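Local atomic coordinates of Exo-poly-alpha-D-galacturonosidase (Thermotoga maritima, PDB entry 3JUR), a protein that probably hydrolyses polygalacturonate, the pectin backbone, as a polygalacturonase of glycosyl hydrolase family 28. Residues K247-T258 / E281-S292. Numbering follows the deposited sequence.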
loop_
_atom_site.group_PDB
_atom_site.type_symbol
_atom_site.label_atom_id
_atom_site.label_comp_id
_atom_site.label_asym_id
_atom_site.label_seq_id
_atom_site.Cartn_x
_atom_site.Cartn_y
_atom_site.Cartn_z
ATOM N N LYS D 247 16.779 -33.647 21.265
ATOM C CA LYS D 247 17.175 -32.465 22.027
ATOM C C LYS D 247 18.560 -31.991 21.570
ATOM O O LYS D 247 19.484 -32.796 21.468
ATOM C CB LYS D 247 17.194 -32.787 23.529
ATOM C CG LYS D 247 17.339 -31.567 24.431
ATOM C CD LYS D 247 17.286 -31.932 25.913
ATOM C CE LYS D 247 17.500 -30.699 26.785
ATOM N NZ LYS D 247 17.322 -30.961 28.246
ATOM N N TYR D 248 18.692 -30.690 21.317
ATOM C CA TYR D 248 19.939 -30.074 20.835
ATOM C C TYR D 248 20.346 -30.626 19.480
ATOM O O TYR D 248 21.149 -31.566 19.377
ATOM C CB TYR D 248 21.093 -30.217 21.840
ATOM C CG TYR D 248 20.826 -29.610 23.190
ATOM C CD1 TYR D 248 20.542 -28.254 23.320
ATOM C CD2 TYR D 248 20.892 -30.385 24.350
ATOM C CE1 TYR D 248 20.301 -27.684 24.570
ATOM C CE2 TYR D 248 20.659 -29.827 25.604
ATOM C CZ TYR D 248 20.358 -28.476 25.704
ATOM O OH TYR D 248 20.118 -27.910 26.934
ATOM N N MET D 249 19.768 -30.039 18.442
ATOM C CA MET D 249 20.017 -30.461 17.082
ATOM C C MET D 249 20.222 -29.250 16.191
ATOM O O MET D 249 19.551 -28.218 16.356
ATOM C CB MET D 249 18.854 -31.314 16.574
ATOM C CG MET D 249 19.013 -31.840 15.159
ATOM S SD MET D 249 17.829 -33.157 14.831
ATOM C CE MET D 249 17.988 -33.323 13.071
ATOM N N LEU D 250 21.157 -29.388 15.255
ATOM C CA LEU D 250 21.415 -28.381 14.237
ATOM C C LEU D 250 21.235 -28.979 12.853
ATOM O O LEU D 250 21.762 -30.051 12.554
ATOM C CB LEU D 250 22.830 -27.804 14.393
ATOM C CG LEU D 250 23.372 -26.894 13.288
ATOM C CD1 LEU D 250 22.541 -25.600 13.158
ATOM C CD2 LEU D 250 24.847 -26.586 13.539
ATOM N N ILE D 251 20.461 -28.292 12.027
ATOM C CA ILE D 251 20.288 -28.644 10.617
ATOM C C ILE D 251 20.640 -27.382 9.841
ATOM O O ILE D 251 19.943 -26.370 9.950
ATOM C CB ILE D 251 18.828 -29.056 10.276
ATOM C CG1 ILE D 251 18.374 -30.247 11.132
ATOM C CG2 ILE D 251 18.699 -29.361 8.780
ATOM C CD1 ILE D 251 16.847 -30.476 11.159
ATOM N N GLU D 252 21.727 -27.441 9.076
ATOM C CA GLU D 252 22.230 -26.253 8.393
ATOM C C GLU D 252 22.830 -26.569 7.031
ATOM O O GLU D 252 23.342 -27.672 6.809
ATOM C CB GLU D 252 23.235 -25.496 9.282
ATOM C CG GLU D 252 24.576 -26.203 9.521
ATOM C CD GLU D 252 25.604 -25.309 10.216
ATOM O OE1 GLU D 252 25.254 -24.172 10.621
ATOM O OE2 GLU D 252 26.775 -25.740 10.349
ATOM N N LYS D 253 22.741 -25.604 6.120
ATOM C CA LYS D 253 23.384 -25.681 4.801
ATOM C C LYS D 253 22.955 -26.886 3.956
ATOM O O LYS D 253 23.693 -27.321 3.073
ATOM C CB LYS D 253 24.917 -25.632 4.958
ATOM C CG LYS D 253 25.491 -24.234 5.176
ATOM C CD LYS D 253 25.830 -23.579 3.835
ATOM C CE LYS D 253 25.522 -22.076 3.834
ATOM N NZ LYS D 253 26.586 -21.280 4.514
ATOM N N CYS D 254 21.764 -27.420 4.223
ATOM C CA CYS D 254 21.241 -28.567 3.472
ATOM C C CYS D 254 20.360 -28.148 2.285
ATOM O O CYS D 254 19.785 -27.053 2.277
ATOM C CB CYS D 254 20.459 -29.513 4.396
ATOM S SG CYS D 254 21.411 -30.187 5.795
ATOM N N ARG D 255 20.265 -29.040 1.298
ATOM C CA ARG D 255 19.395 -28.877 0.131
ATOM C C ARG D 255 18.314 -29.963 0.132
ATOM O O ARG D 255 18.624 -31.142 0.334
ATOM C CB ARG D 255 20.214 -28.950 -1.165
ATOM C CG ARG D 255 19.372 -29.163 -2.425
ATOM C CD ARG D 255 19.078 -27.869 -3.171
ATOM N NE ARG D 255 19.969 -27.752 -4.323
ATOM C CZ ARG D 255 19.597 -27.868 -5.596
ATOM N NH1 ARG D 255 18.325 -28.074 -5.921
ATOM N NH2 ARG D 255 20.511 -27.758 -6.554
ATOM N N PHE D 256 17.061 -29.560 -0.107
ATOM C CA PHE D 256 15.900 -30.461 -0.047
ATOM C C PHE D 256 15.010 -30.400 -1.281
ATOM O O PHE D 256 14.618 -29.317 -1.733
ATOM C CB PHE D 256 14.990 -30.120 1.139
ATOM C CG PHE D 256 15.656 -30.188 2.483
ATOM C CD1 PHE D 256 15.602 -31.355 3.240
ATOM C CD2 PHE D 256 16.292 -29.070 3.011
ATOM C CE1 PHE D 256 16.203 -31.414 4.493
ATOM C CE2 PHE D 256 16.883 -29.108 4.263
ATOM C CZ PHE D 256 16.854 -30.288 5.004
ATOM N N ASP D 257 14.679 -31.581 -1.792
ATOM C CA ASP D 257 13.556 -31.788 -2.690
ATOM C C ASP D 257 12.831 -33.031 -2.155
ATOM O O ASP D 257 13.337 -34.157 -2.293
ATOM C CB ASP D 257 14.046 -32.009 -4.117
ATOM C CG ASP D 257 12.912 -32.077 -5.131
ATOM O OD1 ASP D 257 11.729 -31.906 -4.761
ATOM O OD2 ASP D 257 13.221 -32.297 -6.315
ATOM N N THR D 258 11.677 -32.821 -1.518
ATOM C CA THR D 258 11.019 -33.890 -0.753
ATOM C C THR D 258 9.605 -34.203 -1.220
ATOM O O THR D 258 8.924 -33.346 -1.769
ATOM C CB THR D 258 10.999 -33.588 0.764
ATOM O OG1 THR D 258 10.332 -32.342 1.015
ATOM C CG2 THR D 258 12.405 -33.514 1.314
ATOM N N GLU D 281 13.047 -30.567 21.397
ATOM C CA GLU D 281 13.332 -29.234 21.914
ATOM C C GLU D 281 14.764 -28.803 21.614
ATOM O O GLU D 281 15.671 -29.636 21.514
ATOM C CB GLU D 281 13.035 -29.148 23.421
ATOM C CG GLU D 281 13.823 -30.124 24.277
ATOM C CD GLU D 281 13.547 -29.978 25.765
ATOM O OE1 GLU D 281 13.906 -30.918 26.525
ATOM O OE2 GLU D 281 12.986 -28.932 26.168
ATOM N N TYR D 282 14.952 -27.493 21.470
ATOM C CA TYR D 282 16.250 -26.907 21.161
ATOM C C TYR D 282 16.774 -27.423 19.825
ATOM O O TYR D 282 17.821 -28.068 19.749
ATOM C CB TYR D 282 17.240 -27.139 22.312
ATOM C CG TYR D 282 16.893 -26.383 23.576
ATOM C CD1 TYR D 282 16.812 -24.990 23.574
ATOM C CD2 TYR D 282 16.671 -27.053 24.783
ATOM C CE1 TYR D 282 16.502 -24.277 24.735
ATOM C CE2 TYR D 282 16.366 -26.345 25.956
ATOM C CZ TYR D 282 16.278 -24.958 25.910
ATOM O OH TYR D 282 15.980 -24.242 27.048
ATOM N N ILE D 283 15.993 -27.157 18.781
ATOM C CA ILE D 283 16.313 -27.532 17.407
ATOM C C ILE D 283 16.550 -26.251 16.617
ATOM O O ILE D 283 15.696 -25.354 16.597
ATOM C CB ILE D 283 15.160 -28.329 16.708
ATOM C CG1 ILE D 283 14.511 -29.383 17.633
ATOM C CG2 ILE D 283 15.646 -28.945 15.381
ATOM C CD1 ILE D 283 15.407 -30.524 18.058
ATOM N N LEU D 284 17.717 -26.174 15.982
ATOM C CA LEU D 284 18.097 -25.029 15.177
ATOM C C LEU D 284 18.154 -25.449 13.710
ATOM O O LEU D 284 18.867 -26.386 13.352
ATOM C CB LEU D 284 19.444 -24.456 15.648
ATOM C CG LEU D 284 20.026 -23.244 14.916
ATOM C CD1 LEU D 284 19.088 -22.025 15.020
ATOM C CD2 LEU D 284 21.393 -22.913 15.480
ATOM N N VAL D 285 17.368 -24.768 12.879
ATOM C CA VAL D 285 17.307 -25.032 11.439
ATOM C C VAL D 285 17.698 -23.738 10.718
ATOM O O VAL D 285 16.934 -22.767 10.732
ATOM C CB VAL D 285 15.879 -25.471 11.025
ATOM C CG1 VAL D 285 15.797 -25.807 9.522
ATOM C CG2 VAL D 285 15.427 -26.664 11.872
ATOM N N ARG D 286 18.887 -23.701 10.115
ATOM C CA ARG D 286 19.368 -22.443 9.528
ATOM C C ARG D 286 20.136 -22.620 8.218
ATOM O O ARG D 286 20.766 -23.665 7.986
ATOM C CB ARG D 286 20.229 -21.677 10.544
ATOM C CG ARG D 286 21.530 -22.376 10.889
ATOM C CD ARG D 286 22.326 -21.612 11.936
ATOM N NE ARG D 286 23.689 -22.114 12.032
ATOM C CZ ARG D 286 24.592 -21.670 12.903
ATOM N NH1 ARG D 286 24.270 -20.726 13.776
ATOM N NH2 ARG D 286 25.817 -22.185 12.912
ATOM N N ASP D 287 20.094 -21.579 7.379
ATOM C CA ASP D 287 20.868 -21.522 6.128
ATOM C C ASP D 287 20.604 -22.692 5.165
ATOM O O ASP D 287 21.510 -23.116 4.434
ATOM C CB ASP D 287 22.385 -21.425 6.417
ATOM C CG ASP D 287 22.730 -20.327 7.410
ATOM O OD1 ASP D 287 22.235 -19.186 7.260
ATOM O OD2 ASP D 287 23.514 -20.611 8.340
ATOM N N ASN D 288 19.379 -23.207 5.169
ATOM C CA ASN D 288 18.996 -24.306 4.284
ATOM C C ASN D 288 18.270 -23.826 3.044
ATOM O O ASN D 288 17.750 -22.703 3.009
ATOM C CB ASN D 288 18.108 -25.316 5.010
ATOM C CG ASN D 288 18.780 -25.912 6.217
ATOM O OD1 ASN D 288 19.702 -26.718 6.097
ATOM N ND2 ASN D 288 18.314 -25.527 7.395
ATOM N N LEU D 289 18.226 -24.698 2.037
ATOM C CA LEU D 289 17.580 -24.395 0.775
ATOM C C LEU D 289 16.644 -25.528 0.366
ATOM O O LEU D 289 17.077 -26.665 0.181
ATOM C CB LEU D 289 18.626 -24.131 -0.319
ATOM C CG LEU D 289 18.144 -23.905 -1.758
ATOM C CD1 LEU D 289 17.203 -22.682 -1.859
ATOM C CD2 LEU D 289 19.315 -23.782 -2.726
ATOM N N VAL D 290 15.357 -25.210 0.254
ATOM C CA VAL D 290 14.375 -26.157 -0.262
ATOM C C VAL D 290 13.890 -25.639 -1.613
ATOM O O VAL D 290 13.292 -24.571 -1.687
ATOM C CB VAL D 290 13.164 -26.339 0.705
ATOM C CG1 VAL D 290 12.181 -27.418 0.177
ATOM C CG2 VAL D 290 13.636 -26.681 2.119
ATOM N N ILE D 291 14.173 -26.372 -2.683
ATOM C CA ILE D 291 13.551 -26.074 -3.981
ATOM C C ILE D 291 12.762 -27.312 -4.368
ATOM O O ILE D 291 13.326 -28.307 -4.831
ATOM C CB ILE D 291 14.567 -25.686 -5.086
ATOM C CG1 ILE D 291 15.437 -24.507 -4.634
ATOM C CG2 ILE D 291 13.835 -25.379 -6.399
ATOM C CD1 ILE D 291 16.583 -24.160 -5.599
ATOM N N SER D 292 11.455 -27.254 -4.135
ATOM C CA SER D 292 10.649 -28.464 -4.153
ATOM C C SER D 292 9.160 -28.195 -4.339
ATOM O O SER D 292 8.454 -27.857 -3.387
ATOM C CB SER D 292 10.891 -29.247 -2.857
ATOM O OG SER D 292 10.216 -30.488 -2.874
HETATM O O HOH W 1 28.409 -23.775 11.305
HETATM O O HOH W 2 16.242 -29.053 -4.422
#
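Two nitrogens of R286 converge on one carboxylate oxygen of E252, a salt bridge with NE 2.9 Å and NH2 3.1 Å from E252 OE1. The guanidinium and carboxylate planes differ by just 22°, and both side chains run the same way across neighbouring coils of the parallel beta-helix characteristic of this family. NH1 of R286 pairs with E11 of the N-terminal helix 6-16; with an alanine in place of R286, E252 and E11 would probably both lose this positive charge as a partner.

N288 bridges the bend between the strands: its ND2 donates to I251 O (3.1 Å) from above that carbonyl's plane, while OD1 accepts from C254 N (2.9 Å). A chi1 of -59° turns its amide toward the 251-254 bend, bringing ND2 and OD1 to these two atoms. ND2 also donates to N317 OD1 on the next coil, as in the asparagine ladders of parallel beta-helices.

Backbone bonds such as L284 N to M249 O (2.8 Å) and L289 N to C254 O mark the parallel register before and after the bend. Apolar side chains line up between coils: the like pair L250 CD1 and L284 CD2, I251 alongside V285, and the unlike pair F256 CD2 and V290 CG2. The Y248 and Y282 rings have planes 11° apart but are strongly offset, with little face-to-face overlap. Their closest side-chain approach is Y248 CD1 against Y282 CB, at 3.6 Å.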